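Side-chain contacts in uncharacterized protein (Bacteroides eggerthii, PDB 4FTD), which is of unknown function but combines an immunoglobulin-like domain with a six-bladed beta-propeller and is possibly involved in carbohydrate metabolism: residues A[321-324]-A[328-331]; A[303-306]-A[311-314]; A[53-58]-A[103-108]. All coordinates share one frame; numbering follows the deposited sequence.

How the interactions relate
Interactions 1 and 2 belong to one four-stranded antiparallel sheet, consistent with a blade of the propeller, and their centres lie 9 Å apart. Interaction 2 pairs its first two strands and interaction 1 its last two; the neighbouring strands 311-315 and 318-323 tie them together. The probable hydrogen bonds from W313 N to T321 O (2.8 Å) and from V323 N to Y311 O (2.9 Å) give the direct evidence. Interaction 3 is remote: its centre is 49 Å from that of interaction 1, and its nearest atoms stay about 30 Å from those of interaction 2. It lies in the N-terminal region, which fits the immunoglobulin-like domain.

Interaction 1. Residues A[321-324]-A[328-331]; sequences TLVD and GEKY
A classic beta bulge interrupts the hairpin between strands 318-323 and 329-332, the last pair in one four-stranded antiparallel sheet, probably a blade of the propeller, and it places K330 and Y331 together opposite L322. The evidence is a shared acceptor: L322 O takes K330 N at 2.8 Å and Y331 N at 3.1 Å. L322 N returns a bond to Y331 O, which completes the antiparallel hydrogen-bonded pair. One residue on, V323 faces E329 in a non-hydrogen-bonded pair, so the register has slipped by one.

L322 and Y331 share one face of the sheet, their CB atoms 4.3 Å apart. The phenol ring then leads away from the strand to helix 381-390, where Y331 OH is hydrogen-bonded to D389 OD2. The opposite face carries V323 and E329. Beside them a water donates to both T321 OG1 and E329 OE1, bridging two side chains that do not bond directly; T321 OG1 also pairs with P319 O, and E329 OE2 forms a salt bridge with K293.

The turn end is gripped by D324. Its CG sits between the backbone N and the carbonyl carbon (chi1 62°), which brings the carboxylate close to G328 and K330. G328 N reaches OD1 at 2.8 Å from above the carboxylate plane, 51° out of it, while S326 N adds a second bond to the same oxygen. D324 N in turn donates to G328 O. Each carboxylate oxygen thus has a separate task, because OD2 is left to K330. The lysine chain bends at its second torsion and meets the aspartate at about a right angle, its NZ forming a salt bridge with D324 OD2 at 3.3 Å on the anti side.

Interaction 2. Residues A[303-306]-A[311-314]; sequences YRVG and YLWS
Y303 and L312 form an antiparallel hydrogen-bonded pair. Both backbone bonds are nearly straight: Y303 N to L312 O spans 3.0 Å, and L312 N to Y303 O spans 2.8 Å with an N-H...O angle of 165°. The same Y303 O also receives a CA-H...O contact from Y311, so the carbonyl is engaged by two consecutive residues of the facing strand. R304 and Y311 follow as a non-hydrogen-bonded pair, their CA atoms only 4.1 Å apart.

The aromatic contact is a CH-pi interaction on the face that R304 and Y311 share. R304 CG stands 4.2 Å from the centroid of the Y311 ring, over its face but offset toward the rim, 24° off the ring normal. CB touches the ring closer to its base, at Y311 CE2 (3.5 Å), and CD lies near the hydroxyl. With CG anti to the backbone N (chi1 -167°) and the chain extended to NE, the arginine runs obliquely over the ring from CE2 to OH. Thus its methylenes do the touching, while the guanidinium is carried past: NE donates to T308 O in the connecting loop, and NH2 makes a weak bond to D307 O.

Between the two segments, apolar side chains meet where V305 CG2 lies 3.8 Å from L312 CG.

Around this hairpin the sheet lies between two others. Toward strands 250-253 and 259-264, N252 OD1 accepts from R304 N and F262 meets the Y311 ring edge-to-face. L312 instead packs against P342 and V344 of strand 342-347, whose K343 makes a cation-pi contact with Y303. Strand 318-323 flanks strand 311-315 within the sheet, its V320 and L322 touching L312 and its V323 touching Y311.

Interaction 3. Residues A[53-58]-A[103-108]; sequences TDFSAL and MKVRKR
F55 meets V105 and K107 with the far part of its ring. V105 CG1 comes in at the ring edge, near its plane, 3.8 Å from F55 CE1. K107 CG approaches F55 CZ obliquely at 3.7 Å, and the extended lysine chain carries CE past CE2. L58 and V105 add a contact tip to tip, L58 CD1 lying 4.1 Å from V105 CG2. The valine therefore divides its two methyls between two partners, CG1 for the ring and CG2 for the leucine.

In the next shell, T53 CB lies 3.9 Å above one face of the F55 ring, and M79 also touches this side chain. The backbone is set by a type I turn from D54 to A57. D54 OD1 accepts from both S56 N (3.1 Å) and S56 OG (2.6 Å), the former bond defining an Asx turn. Backbone bonds of F55 to Y77 and of V105 to K86 hold the two sides in place, and K107 NZ is hydrogen-bonded to D80 O.

Replacing F55 by an alanine would probably open a gap beside V105 CG1 and deprive the K107 methylenes of their ring contact.

With the CA atoms of F55 and V105 8.8 Å apart, side chains alone span the distance; the cohesion is apolar, consistent with the interior of an immunoglobulin-like domain.

Interaction 1. Residues A[321-324]-A[328-331]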
ATOM      1  N   THR A 321     -15.489  -4.897  -2.757  1.00 45.97           N
ATOM      2  CA  THR A 321     -16.309  -5.158  -3.938  1.00 51.66           C
ATOM      3  C   THR A 321     -15.982  -4.133  -5.017  1.00 48.92           C
ATOM      4  O   THR A 321     -15.986  -2.915  -4.765  1.00 47.02           O
ATOM      5  CB  THR A 321     -17.827  -5.052  -3.570  1.00 56.57           C
ATOM      6  OG1 THR A 321     -18.168  -5.958  -2.495  1.00 56.59           O
ATOM      7  CG2 THR A 321     -18.721  -5.293  -4.778  1.00 53.45           C
ATOM      8  N   LEU A 322     -15.733  -4.624  -6.221  1.00 54.18           N
ATOM      9  CA  LEU A 322     -15.541  -3.786  -7.382  1.00 53.30           C
ATOM     10  C   LEU A 322     -16.942  -3.315  -7.823  1.00 53.61           C
ATOM     11  O   LEU A 322     -17.841  -4.143  -8.005  1.00 57.06           O
ATOM     12  CB  LEU A 322     -14.863  -4.587  -8.506  1.00 54.20           C
ATOM     13  CG  LEU A 322     -14.530  -3.871  -9.821  1.00 53.59           C
ATOM     14  CD1 LEU A 322     -13.484  -2.813  -9.530  1.00 43.58           C
ATOM     15  CD2 LEU A 322     -14.030  -4.834 -10.901  1.00 55.39           C
ATOM     16  N   VAL A 323     -17.103  -2.005  -8.004  1.00 55.10           N
ATOM     17  CA  VAL A 323     -18.365  -1.380  -8.427  1.00 51.34           C
ATOM     18  C   VAL A 323     -18.150  -0.315  -9.504  1.00 53.32           C
ATOM     19  O   VAL A 323     -17.052   0.172  -9.671  1.00 53.49           O
ATOM     20  CB  VAL A 323     -19.083  -0.734  -7.211  1.00 48.74           C
ATOM     21  CG1 VAL A 323     -19.337  -1.779  -6.116  1.00 44.24           C
ATOM     22  CG2 VAL A 323     -18.255   0.408  -6.650  1.00 41.10           C
ATOM     23  N   ASP A 324     -19.200   0.029 -10.246  1.00 56.11           N
ATOM     24  CA  ASP A 324     -19.139   1.142 -11.215  1.00 55.94           C
ATOM     25  C   ASP A 324     -19.333   2.469 -10.485  1.00 59.57           C
ATOM     26  O   ASP A 324     -19.482   2.477  -9.257  1.00 55.62           O
ATOM     27  CB  ASP A 324     -20.155   0.928 -12.382  1.00 63.24           C
ATOM     28  CG  ASP A 324     -21.606   0.893 -11.921  1.00 66.67           C
ATOM     29  OD1 ASP A 324     -21.966   1.581 -10.920  1.00 63.16           O
ATOM     30  OD2 ASP A 324     -22.392   0.174 -12.577  1.00 75.64           O
ATOM     31  N   GLY A 328     -23.017   0.192  -8.731  1.00 61.09           N
ATOM     32  CA  GLY A 328     -23.516  -1.085  -9.246  1.00 56.34           C
ATOM     33  C   GLY A 328     -22.427  -2.134  -9.049  1.00 60.34           C
ATOM     34  O   GLY A 328     -21.285  -1.903  -9.452  1.00 60.00           O
ATOM     35  N   GLU A 329     -22.781  -3.279  -8.442  1.00 59.00           N
ATOM     36  CA  GLU A 329     -21.814  -4.306  -8.042  1.00 62.41           C
ATOM     37  C   GLU A 329     -21.312  -5.112  -9.230  1.00 60.73           C
ATOM     38  O   GLU A 329     -22.087  -5.688  -9.933  1.00 69.64           O
ATOM     39  CB  GLU A 329     -22.390  -5.205  -6.917  1.00 72.88           C
ATOM     40  CG  GLU A 329     -22.646  -4.408  -5.611  1.00 73.74           C
ATOM     41  CD  GLU A 329     -23.006  -5.252  -4.382  1.00 73.67           C
ATOM     42  OE1 GLU A 329     -22.367  -6.304  -4.147  1.00 85.52           O
ATOM     43  OE2 GLU A 329     -23.926  -4.852  -3.633  1.00 74.12           O
ATOM     44  N   LYS A 330     -20.004  -5.093  -9.462  1.00 68.38           N
ATOM     45  CA  LYS A 330     -19.358  -5.832 -10.568  1.00 60.98           C
ATOM     46  C   LYS A 330     -18.757  -7.122 -10.035  1.00 62.79           C
ATOM     47  O   LYS A 330     -18.859  -8.128 -10.684  1.00 65.98           O
ATOM     48  CB  LYS A 330     -18.268  -4.984 -11.270  1.00 72.46           C
ATOM     49  CG  LYS A 330     -18.666  -4.340 -12.598  1.00 96.43           C
ATOM     50  CD  LYS A 330     -19.925  -3.466 -12.524  1.00101.14           C
ATOM     51  CE  LYS A 330     -20.397  -3.028 -13.911  1.00110.96           C
ATOM     52  NZ  LYS A 330     -21.861  -2.748 -13.955  1.00 91.59           N
ATOM     53  N   TYR A 331     -18.085  -7.090  -8.874  1.00 65.33           N
ATOM     54  CA  TYR A 331     -17.488  -8.309  -8.315  1.00 59.81           C
ATOM     55  C   TYR A 331     -17.231  -8.205  -6.815  1.00 54.86           C
ATOM     56  O   TYR A 331     -16.500  -7.352  -6.400  1.00 57.11           O
ATOM     57  CB  TYR A 331     -16.178  -8.671  -9.069  1.00 58.16           C
ATOM     58  CG  TYR A 331     -15.588  -9.973  -8.603  1.00 64.40           C
ATOM     59  CD1 TYR A 331     -16.063 -11.190  -9.093  1.00 67.34           C
ATOM     60  CD2 TYR A 331     -14.585 -10.002  -7.644  1.00 58.13           C
ATOM     61  CE1 TYR A 331     -15.547 -12.400  -8.642  1.00 66.12           C
ATOM     62  CE2 TYR A 331     -14.061 -11.215  -7.181  1.00 62.45           C
ATOM     63  CZ  TYR A 331     -14.553 -12.401  -7.683  1.00 63.22           C
ATOM     64  OH  TYR A 331     -14.042 -13.572  -7.226  1.00 63.07           O
TER
HETATM   65  O   HOH W   1     -20.712  -6.607  -1.885  1.00 58.34           O

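Interaction 2. Residues A[303-306]-A[311-314]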
ATOM      1  N   TYR A 303     -13.478   4.022  -3.119  1.00 40.78           N
ATOM      2  CA  TYR A 303     -12.267   4.612  -3.693  1.00 40.57           C
ATOM      3  C   TYR A 303     -11.975   4.112  -5.105  1.00 42.26           C
ATOM      4  O   TYR A 303     -12.008   2.900  -5.407  1.00 47.93           O
ATOM      5  CB  TYR A 303     -11.020   4.386  -2.796  1.00 41.57           C
ATOM      6  CG  TYR A 303     -10.992   5.256  -1.552  1.00 38.48           C
ATOM      7  CD1 TYR A 303     -10.859   6.626  -1.644  1.00 40.59           C
ATOM      8  CD2 TYR A 303     -11.036   4.712  -0.306  1.00 41.67           C
ATOM      9  CE1 TYR A 303     -10.870   7.444  -0.531  1.00 37.03           C
ATOM     10  CE2 TYR A 303     -11.050   5.497   0.815  1.00 38.30           C
ATOM     11  CZ  TYR A 303     -10.943   6.864   0.715  1.00 44.81           C
ATOM     12  OH  TYR A 303     -10.947   7.615   1.856  1.00 40.71           O
ATOM     13  N   ARG A 304     -11.724   5.084  -5.974  1.00 44.66           N
ATOM     14  CA  ARG A 304     -11.429   4.871  -7.389  1.00 45.61           C
ATOM     15  C   ARG A 304     -10.195   4.003  -7.602  1.00 46.37           C
ATOM     16  O   ARG A 304      -9.217   4.163  -6.930  1.00 44.79           O
ATOM     17  CB  ARG A 304     -11.224   6.217  -8.079  1.00 51.41           C
ATOM     18  CG  ARG A 304     -11.227   6.164  -9.594  1.00 53.67           C
ATOM     19  CD  ARG A 304     -11.286   7.567 -10.169  1.00 59.65           C
ATOM     20  NE  ARG A 304     -11.163   7.523 -11.617  1.00 80.07           N
ATOM     21  CZ  ARG A 304     -10.948   8.573 -12.412  1.00 93.81           C
ATOM     22  NH1 ARG A 304     -10.815   9.805 -11.919  1.00 82.34           N
ATOM     23  NH2 ARG A 304     -10.851   8.387 -13.729  1.00 92.89           N
ATOM     24  N   VAL A 305     -10.293   3.062  -8.518  1.00 47.97           N
ATOM     25  CA  VAL A 305      -9.167   2.220  -8.914  1.00 49.11           C
ATOM     26  C   VAL A 305      -8.380   2.968  -9.980  1.00 54.09           C
ATOM     27  O   VAL A 305      -8.864   3.138 -11.086  1.00 53.44           O
ATOM     28  CB  VAL A 305      -9.678   0.894  -9.480  1.00 52.39           C
ATOM     29  CG1 VAL A 305      -8.532   0.048 -10.046  1.00 52.65           C
ATOM     30  CG2 VAL A 305     -10.399   0.167  -8.370  1.00 46.66           C
ATOM     31  N   GLY A 306      -7.192   3.447  -9.634  1.00 51.18           N
ATOM     32  CA  GLY A 306      -6.332   4.135 -10.596  1.00 57.15           C
ATOM     33  C   GLY A 306      -7.007   5.323 -11.249  1.00 62.36           C
ATOM     34  O   GLY A 306      -7.697   6.088 -10.574  1.00 57.41           O
ATOM     35  N   TYR A 311     -14.448   1.483  -9.057  1.00 50.29           N
ATOM     36  CA  TYR A 311     -14.163   1.830  -7.654  1.00 45.03           C
ATOM     37  C   TYR A 311     -14.229   0.584  -6.800  1.00 41.71           C
ATOM     38  O   TYR A 311     -14.837  -0.422  -7.209  1.00 49.86           O
ATOM     39  CB  TYR A 311     -15.216   2.829  -7.119  1.00 43.74           C
ATOM     40  CG  TYR A 311     -15.241   4.148  -7.864  1.00 46.47           C
ATOM     41  CD1 TYR A 311     -15.739   4.241  -9.182  1.00 51.72           C
ATOM     42  CD2 TYR A 311     -14.747   5.309  -7.270  1.00 50.53           C
ATOM     43  CE1 TYR A 311     -15.715   5.447  -9.867  1.00 57.71           C
ATOM     44  CE2 TYR A 311     -14.742   6.516  -7.948  1.00 54.27           C
ATOM     45  CZ  TYR A 311     -15.224   6.581  -9.243  1.00 58.71           C
ATOM     46  OH  TYR A 311     -15.175   7.780  -9.907  1.00 56.52           O
ATOM     47  N   LEU A 312     -13.626   0.657  -5.611  1.00 49.50           N
ATOM     48  CA  LEU A 312     -13.723  -0.421  -4.652  1.00 43.73           C
ATOM     49  C   LEU A 312     -14.556   0.118  -3.496  1.00 45.06           C
ATOM     50  O   LEU A 312     -14.307   1.182  -2.986  1.00 43.57           O
ATOM     51  CB  LEU A 312     -12.364  -0.909  -4.192  1.00 45.03           C
ATOM     52  CG  LEU A 312     -11.437  -1.601  -5.175  1.00 49.20           C
ATOM     53  CD1 LEU A 312     -10.209  -2.040  -4.383  1.00 44.39           C
ATOM     54  CD2 LEU A 312     -12.137  -2.797  -5.835  1.00 46.66           C
ATOM     55  N   TRP A 313     -15.592  -0.623  -3.131  1.00 45.48           N
ATOM     56  CA  TRP A 313     -16.440  -0.301  -2.009  1.00 44.53           C
ATOM     57  C   TRP A 313     -16.272  -1.380  -0.958  1.00 45.23           C
ATOM     58  O   TRP A 313     -16.269  -2.560  -1.276  1.00 42.00           O
ATOM     59  CB  TRP A 313     -17.887  -0.285  -2.478  1.00 45.42           C
ATOM     60  CG  TRP A 313     -18.946  -0.140  -1.423  1.00 44.36           C
ATOM     61  CD1 TRP A 313     -18.871   0.593  -0.265  1.00 43.23           C
ATOM     62  CD2 TRP A 313     -20.270  -0.655  -1.473  1.00 46.88           C
ATOM     63  NE1 TRP A 313     -20.042   0.526   0.424  1.00 44.98           N
ATOM     64  CE2 TRP A 313     -20.938  -0.208  -0.306  1.00 42.64           C
ATOM     65  CE3 TRP A 313     -20.965  -1.466  -2.383  1.00 49.08           C
ATOM     66  CZ2 TRP A 313     -22.252  -0.550  -0.012  1.00 46.33           C
ATOM     67  CZ3 TRP A 313     -22.299  -1.807  -2.096  1.00 52.71           C
ATOM     68  CH2 TRP A 313     -22.926  -1.344  -0.921  1.00 54.41           C
ATOM     69  N   SER A 314     -16.076  -0.963   0.281  1.00 42.79           N
ATOM     70  CA  SER A 314     -16.136  -1.871   1.404  1.00 46.21           C
ATOM     71  C   SER A 314     -16.677  -1.177   2.648  1.00 44.61           C
ATOM     72  O   SER A 314     -16.788   0.081   2.720  1.00 43.38           O
ATOM     73  CB  SER A 314     -14.788  -2.556   1.679  1.00 44.38           C
ATOM     74  OG  SER A 314     -13.907  -1.723   2.428  1.00 39.61           O
TER

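Interaction 3. Residues A[53-58]-A[103-108]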
ATOM      1  N   THR A  53      23.783 -15.163 -21.171  1.00 55.73           N
ATOM      2  CA  THR A  53      25.013 -15.944 -21.240  1.00 54.17           C
ATOM      3  C   THR A  53      24.825 -17.160 -22.114  1.00 59.62           C
ATOM      4  O   THR A  53      23.777 -17.786 -22.057  1.00 54.73           O
ATOM      5  CB  THR A  53      25.381 -16.448 -19.845  1.00 46.97           C
ATOM      6  OG1 THR A  53      25.577 -15.316 -18.977  1.00 50.54           O
ATOM      7  CG2 THR A  53      26.638 -17.359 -19.896  1.00 43.73           C
ATOM      8  N   ASP A  54      25.814 -17.474 -22.948  1.00 59.31           N
ATOM      9  CA  ASP A  54      25.801 -18.719 -23.738  1.00 59.87           C
ATOM     10  C   ASP A  54      26.254 -19.821 -22.770  1.00 58.42           C
ATOM     11  O   ASP A  54      27.457 -20.066 -22.556  1.00 62.85           O
ATOM     12  CB  ASP A  54      26.659 -18.619 -25.004  1.00 60.84           C
ATOM     13  CG  ASP A  54      26.614 -19.885 -25.863  1.00 66.77           C
ATOM     14  OD1 ASP A  54      26.090 -20.919 -25.419  1.00 65.14           O
ATOM     15  OD2 ASP A  54      27.130 -19.839 -26.993  1.00 75.46           O
ATOM     16  N   PHE A  55      25.249 -20.479 -22.175  1.00 54.91           N
ATOM     17  CA  PHE A  55      25.445 -21.557 -21.186  1.00 54.68           C
ATOM     18  C   PHE A  55      25.883 -22.876 -21.806  1.00 58.63           C
ATOM     19  O   PHE A  55      26.254 -23.789 -21.080  1.00 55.32           O
ATOM     20  CB  PHE A  55      24.153 -21.826 -20.405  1.00 57.92           C
ATOM     21  CG  PHE A  55      23.716 -20.701 -19.523  1.00 54.40           C
ATOM     22  CD1 PHE A  55      24.255 -20.557 -18.256  1.00 51.10           C
ATOM     23  CD2 PHE A  55      22.715 -19.830 -19.925  1.00 57.43           C
ATOM     24  CE1 PHE A  55      23.842 -19.530 -17.424  1.00 58.72           C
ATOM     25  CE2 PHE A  55      22.295 -18.793 -19.101  1.00 63.10           C
ATOM     26  CZ  PHE A  55      22.865 -18.644 -17.846  1.00 65.37           C
ATOM     27  N   SER A  56      25.838 -22.983 -23.134  1.00 59.22           N
ATOM     28  CA  SER A  56      26.174 -24.233 -23.815  1.00 62.91           C
ATOM     29  C   SER A  56      27.656 -24.596 -23.808  1.00 62.38           C
ATOM     30  O   SER A  56      27.992 -25.777 -23.970  1.00 54.04           O
ATOM     31  CB  SER A  56      25.640 -24.217 -25.259  1.00 64.01           C
ATOM     32  OG  SER A  56      26.417 -23.390 -26.103  1.00 60.99           O
ATOM     33  N   ALA A  57      28.533 -23.600 -23.682  1.00 54.30           N
ATOM     34  CA  ALA A  57      29.959 -23.837 -23.614  1.00 51.19           C
ATOM     35  C   ALA A  57      30.624 -22.845 -22.618  1.00 53.01           C
ATOM     36  O   ALA A  57      31.162 -21.815 -23.012  1.00 55.63           O
ATOM     37  CB  ALA A  57      30.595 -23.741 -24.995  1.00 56.63           C
ATOM     38  N   LEU A  58      30.546 -23.161 -21.324  1.00 46.06           N
ATOM     39  CA  LEU A  58      31.211 -22.348 -20.288  1.00 45.86           C
ATOM     40  C   LEU A  58      32.677 -22.792 -20.152  1.00 42.83           C
ATOM     41  O   LEU A  58      32.966 -23.968 -19.899  1.00 44.53           O
ATOM     42  CB  LEU A  58      30.502 -22.457 -18.943  1.00 46.32           C
ATOM     43  CG  LEU A  58      29.072 -21.914 -18.914  1.00 52.09           C
ATOM     44  CD1 LEU A  58      28.518 -22.079 -17.528  1.00 44.13           C
ATOM     45  CD2 LEU A  58      29.003 -20.458 -19.350  1.00 47.04           C
HETATM   46  N   MSE A 103      28.549 -29.144  -9.447  1.00 50.15           N
HETATM   47  CA  MSE A 103      28.695 -27.747  -9.812  1.00 49.24           C
HETATM   48  C   MSE A 103      27.390 -27.171 -10.337  1.00 50.22           C
HETATM   49  O   MSE A 103      26.910 -27.603 -11.372  1.00 48.54           O
HETATM   50  CB  MSE A 103      29.815 -27.580 -10.834  1.00 46.32           C
HETATM   51  CG  MSE A 103      30.040 -26.127 -11.227  1.00 46.45           C
HETATM   52 SE   MSE A 103      31.669 -25.879 -12.277  0.75 49.73          SE
HETATM   53  CE  MSE A 103      30.946 -24.736 -13.793  1.00 51.24           C
ATOM     54  N   LYS A 104      26.854 -26.175  -9.619  1.00 51.28           N
ATOM     55  CA  LYS A 104      25.565 -25.568  -9.947  1.00 52.67           C
ATOM     56  C   LYS A 104      25.760 -24.190 -10.578  1.00 47.60           C
ATOM     57  O   LYS A 104      26.490 -23.351 -10.036  1.00 49.31           O
ATOM     58  CB  LYS A 104      24.689 -25.441  -8.697  1.00 56.76           C
ATOM     59  CG  LYS A 104      23.253 -24.982  -8.976  1.00 59.57           C
ATOM     60  CD  LYS A 104      22.508 -24.660  -7.686  1.00 67.27           C
ATOM     61  CE  LYS A 104      22.256 -25.913  -6.857  1.00 65.94           C
ATOM     62  NZ  LYS A 104      21.489 -25.578  -5.631  1.00 70.27           N
ATOM     63  N   VAL A 105      25.129 -23.989 -11.737  1.00 51.57           N
ATOM     64  CA  VAL A 105      25.114 -22.699 -12.418  1.00 50.21           C
ATOM     65  C   VAL A 105      23.644 -22.225 -12.448  1.00 49.55           C
ATOM     66  O   VAL A 105      22.749 -23.009 -12.780  1.00 58.03           O
ATOM     67  CB  VAL A 105      25.713 -22.747 -13.836  1.00 52.14           C
ATOM     68  CG1 VAL A 105      25.507 -21.414 -14.534  1.00 53.56           C
ATOM     69  CG2 VAL A 105      27.213 -23.086 -13.798  1.00 46.84           C
ATOM     70  N   ARG A 106      23.444 -20.945 -12.113  1.00 54.05           N
ATOM     71  CA  ARG A 106      22.127 -20.332 -11.961  1.00 57.76           C
ATOM     72  C   ARG A 106      21.972 -19.050 -12.771  1.00 54.26           C
ATOM     73  O   ARG A 106      22.939 -18.298 -12.908  1.00 55.41           O
ATOM     74  CB  ARG A 106      21.931 -20.003 -10.486  1.00 60.98           C
ATOM     75  CG  ARG A 106      21.954 -21.230  -9.595  1.00 61.00           C
ATOM     76  CD  ARG A 106      21.818 -20.852  -8.143  1.00 61.13           C
ATOM     77  NE  ARG A 106      22.999 -20.131  -7.680  1.00 61.75           N
ATOM     78  CZ  ARG A 106      23.012 -19.219  -6.712  1.00 61.73           C
ATOM     79  NH1 ARG A 106      21.898 -18.871  -6.092  1.00 65.47           N
ATOM     80  NH2 ARG A 106      24.148 -18.616  -6.375  1.00 68.56           N
ATOM     81  N   LYS A 107      20.759 -18.833 -13.310  1.00 59.57           N
ATOM     82  CA  LYS A 107      20.403 -17.620 -14.053  1.00 55.81           C
ATOM     83  C   LYS A 107      19.928 -16.580 -13.061  1.00 61.07           C
ATOM     84  O   LYS A 107      19.302 -16.910 -12.036  1.00 65.10           O
ATOM     85  CB  LYS A 107      19.233 -17.832 -15.047  1.00 60.31           C
ATOM     86  CG  LYS A 107      19.488 -18.724 -16.259  1.00 62.70           C
ATOM     87  CD  LYS A 107      18.213 -18.976 -17.068  1.00 65.61           C
ATOM     88  CE  LYS A 107      18.460 -19.983 -18.184  1.00 65.01           C
ATOM     89  NZ  LYS A 107      17.240 -20.263 -18.994  1.00 71.40           N
ATOM     90  N   ARG A 108      20.151 -15.316 -13.395  1.00 59.30           N
ATOM     91  CA  ARG A 108      19.546 -14.225 -12.627  1.00 61.48           C
ATOM     92  C   ARG A 108      18.039 -14.254 -12.785  1.00 66.12           C
ATOM     93  O   ARG A 108      17.540 -14.612 -13.847  1.00 66.10           O
ATOM     94  CB  ARG A 108      20.074 -12.885 -13.087  1.00 57.95           C
ATOM     95  CG  ARG A 108      21.506 -12.689 -12.658  1.00 60.67           C
ATOM     96  CD  ARG A 108      22.069 -11.466 -13.301  1.00 61.25           C
ATOM     97  NE  ARG A 108      21.311 -10.300 -12.890  1.00 69.45           N
ATOM     98  CZ  ARG A 108      21.268  -9.158 -13.561  1.00 79.83           C
ATOM     99  NH1 ARG A 108      21.933  -8.998 -14.713  1.00 76.17           N
ATOM    100  NH2 ARG A 108      20.544  -8.158 -13.076  1.00 87.07           N
TER